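Local coordinates for protein synaptotagmin-1 (Arabidopsis thaliana, PDB 7AS6) that helps maintain plasma membrane integrity during freezing and osmotic stress and, through its lipid-binding C2A domain, here with bound cadmium, probably binds calcium and phospholipids, at residues Glu75-Asp80 with Met90-Leu95. Sequence-based numbering, arbitrary orientation.
With CD (cadmium ion), chain B.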
loop_
_atom_site.group_PDB
_atom_site.type_symbol
_atom_site.label_atom_id
_atom_site.label_comp_id
_atom_site.label_asym_id
_atom_site.label_seq_id
_atom_site.Cartn_x
_atom_site.Cartn_y
_atom_site.Cartn_z
ATOM N N GLU A 75 -6.160 -1.976 0.340
ATOM C CA GLU A 75 -5.654 -2.040 1.702
ATOM C C GLU A 75 -4.139 -2.129 1.644
ATOM O O GLU A 75 -3.597 -3.025 0.992
ATOM C CB GLU A 75 -6.238 -3.235 2.434
ATOM C CG GLU A 75 -6.053 -3.182 3.924
ATOM C CD GLU A 75 -6.302 -4.535 4.565
ATOM O OE1 GLU A 75 -5.508 -5.464 4.292
ATOM O OE2 GLU A 75 -7.292 -4.671 5.321
ATOM N N PHE A 76 -3.463 -1.178 2.279
ATOM C CA PHE A 76 -2.016 -1.193 2.410
ATOM C C PHE A 76 -1.640 -1.593 3.829
ATOM O O PHE A 76 -2.204 -1.081 4.802
ATOM C CB PHE A 76 -1.417 0.169 2.097
ATOM C CG PHE A 76 -1.789 0.698 0.740
ATOM C CD1 PHE A 76 -0.935 0.522 -0.345
ATOM C CD2 PHE A 76 -2.990 1.354 0.548
ATOM C CE1 PHE A 76 -1.281 1.004 -1.617
ATOM C CE2 PHE A 76 -3.351 1.839 -0.720
ATOM C CZ PHE A 76 -2.484 1.666 -1.799
ATOM N N SER A 77 -0.680 -2.496 3.955
ATOM C CA SER A 77 -0.237 -2.939 5.271
ATOM C C SER A 77 1.276 -2.918 5.301
ATOM O O SER A 77 1.928 -3.533 4.451
ATOM C CB SER A 77 -0.774 -4.324 5.583
ATOM O OG SER A 77 -2.186 -4.288 5.577
ATOM N N VAL A 78 1.829 -2.195 6.248
ATOM C CA VAL A 78 3.268 -2.139 6.403
ATOM C C VAL A 78 3.682 -3.186 7.432
ATOM O O VAL A 78 3.147 -3.223 8.547
ATOM C CB VAL A 78 3.718 -0.732 6.815
ATOM C CG1 VAL A 78 5.231 -0.684 6.892
ATOM C CG2 VAL A 78 3.184 0.310 5.808
ATOM N N TYR A 79 4.588 -4.074 7.033
ATOM C CA TYR A 79 5.114 -5.140 7.872
ATOM C C TYR A 79 6.595 -4.916 8.090
ATOM O O TYR A 79 7.272 -4.280 7.285
ATOM C CB TYR A 79 4.948 -6.520 7.225
ATOM C CG TYR A 79 3.547 -7.047 7.201
ATOM C CD1 TYR A 79 3.129 -7.966 8.141
ATOM C CD2 TYR A 79 2.640 -6.634 6.239
ATOM C CE1 TYR A 79 1.849 -8.463 8.130
ATOM C CE2 TYR A 79 1.345 -7.131 6.224
ATOM C CZ TYR A 79 0.964 -8.051 7.174
ATOM O OH TYR A 79 -0.317 -8.562 7.185
ATOM N N ASP A 80 7.101 -5.475 9.178
ATOM C CA ASP A 80 8.529 -5.574 9.418
ATOM C C ASP A 80 9.026 -6.947 9.004
ATOM O O ASP A 80 8.491 -7.971 9.448
ATOM C CB ASP A 80 8.861 -5.378 10.893
ATOM C CG ASP A 80 10.307 -5.696 11.194
ATOM O OD1 ASP A 80 11.137 -4.818 10.903
ATOM O OD2 ASP A 80 10.633 -6.818 11.681
ATOM N N MET A 90 3.138 -3.515 11.106
ATOM C CA MET A 90 3.438 -2.284 11.816
ATOM C C MET A 90 2.310 -1.281 11.728
ATOM O O MET A 90 2.202 -0.419 12.602
ATOM C CB MET A 90 4.715 -1.646 11.273
ATOM C CG MET A 90 5.948 -2.557 11.346
ATOM S SD MET A 90 7.363 -1.692 10.619
ATOM C CE MET A 90 7.620 -0.451 11.883
ATOM N N GLY A 91 1.466 -1.395 10.716
ATOM C CA GLY A 91 0.377 -0.459 10.528
ATOM C C GLY A 91 -0.273 -0.670 9.179
ATOM O O GLY A 91 0.236 -1.388 8.309
ATOM N N MET A 92 -1.409 -0.010 9.001
ATOM C CA MET A 92 -2.174 -0.230 7.786
ATOM C C MET A 92 -3.163 0.909 7.594
ATOM O O MET A 92 -3.423 1.699 8.506
ATOM C CB MET A 92 -2.896 -1.566 7.855
ATOM C CG MET A 92 -3.774 -1.626 9.062
ATOM S SD MET A 92 -5.402 -2.069 8.507
ATOM C CE MET A 92 -5.106 -3.820 8.232
ATOM N N ASN A 93 -3.702 0.984 6.380
ATOM C CA ASN A 93 -4.826 1.863 6.086
ATOM C C ASN A 93 -5.458 1.449 4.766
ATOM O O ASN A 93 -4.988 0.546 4.065
ATOM C CB ASN A 93 -4.426 3.336 6.038
ATOM C CG ASN A 93 -5.501 4.227 6.614
ATOM O OD1 ASN A 93 -6.682 3.877 6.589
ATOM N ND2 ASN A 93 -5.101 5.361 7.170
ATOM N N VAL A 94 -6.534 2.137 4.431
ATOM C CA VAL A 94 -7.363 1.753 3.308
ATOM C C VAL A 94 -7.485 2.956 2.382
ATOM O O VAL A 94 -7.220 4.095 2.771
ATOM C CB VAL A 94 -8.730 1.250 3.813
ATOM C CG1 VAL A 94 -9.725 2.373 3.892
ATOM C CG2 VAL A 94 -9.234 0.111 2.963
ATOM N N LEU A 95 -7.846 2.696 1.125
ATOM C CA LEU A 95 -7.963 3.776 0.145
ATOM C C LEU A 95 -8.952 3.349 -0.928
ATOM O O LEU A 95 -8.654 2.456 -1.727
ATOM C CB LEU A 95 -6.613 4.127 -0.474
ATOM C CG LEU A 95 -6.681 5.151 -1.609
ATOM C CD1 LEU A 95 -7.371 6.416 -1.142
ATOM C CD2 LEU A 95 -5.296 5.479 -2.160
HETATM CD CD CD B . 13.010 -6.399 11.331
#
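Phe76 and Asn93 form a hydrogen-bonded antiparallel pair, Phe76 N donating to Asn93 O (2.9 Å) and Asn93 N returning a bond to Phe76 O (3.0 Å). At the next hydrogen-bonded pair, Val78 N reaches Gly91 O at 2.7 Å, but the return bond is divided: Val78 O accepts from Met90 N at 2.6 Å and, over a longer and more bent path, from Gly91 N at 3.3 Å. Two residues facing one make this a classic beta bulge, with the two successive N-H groups of Met90 and Gly91 converging on the single acceptor Val78 O. At the non-hydrogen-bonded pairs Glu75-Val94 and Ser77-Met92, CA-H groups add contacts to carbonyl oxygens, as from Ser77 CA to Gly91 O.

On the face of Glu75, Ser77 and Met92, the Met92 side chain leaves with CG between backbone N and carbonyl carbon (chi1 57°) and bends back, bringing its methyl CE to 3.7 Å from Glu75 OE2, while Ser77 OG lies alongside Met92 CB. On the face that carries Phe76, Val78 and Asn93, the contact between the segments is apolar: Leu95 CB meets the Phe76 ring at its edge, in plane, 4.0 Å from CE2. Beyond the bulge, Met90 SD rests against Asp80 CB at 4.0 Å.

Both carboxylate oxygens of Asp80 chelate the cadmium ion, whose shell is completed by Asp24, Asp30, Glu82 and the carbonyl of Trp81; the same aspartates and Glu82 are the probable calcium ligands of this C2 domain. The bulge thus lies close to the metal-binding end of the hairpin.

Strand 88-96 is the outer strand of its sheet, and strand 73-80 is paired on its other side with strand 31-37. Phe76 and Leu95 point into the beta sandwich, packing on Val134 of strand 131-140, and Asn93 ND2 bonds to Glu111 O, tying the hairpin to the opposing sheet.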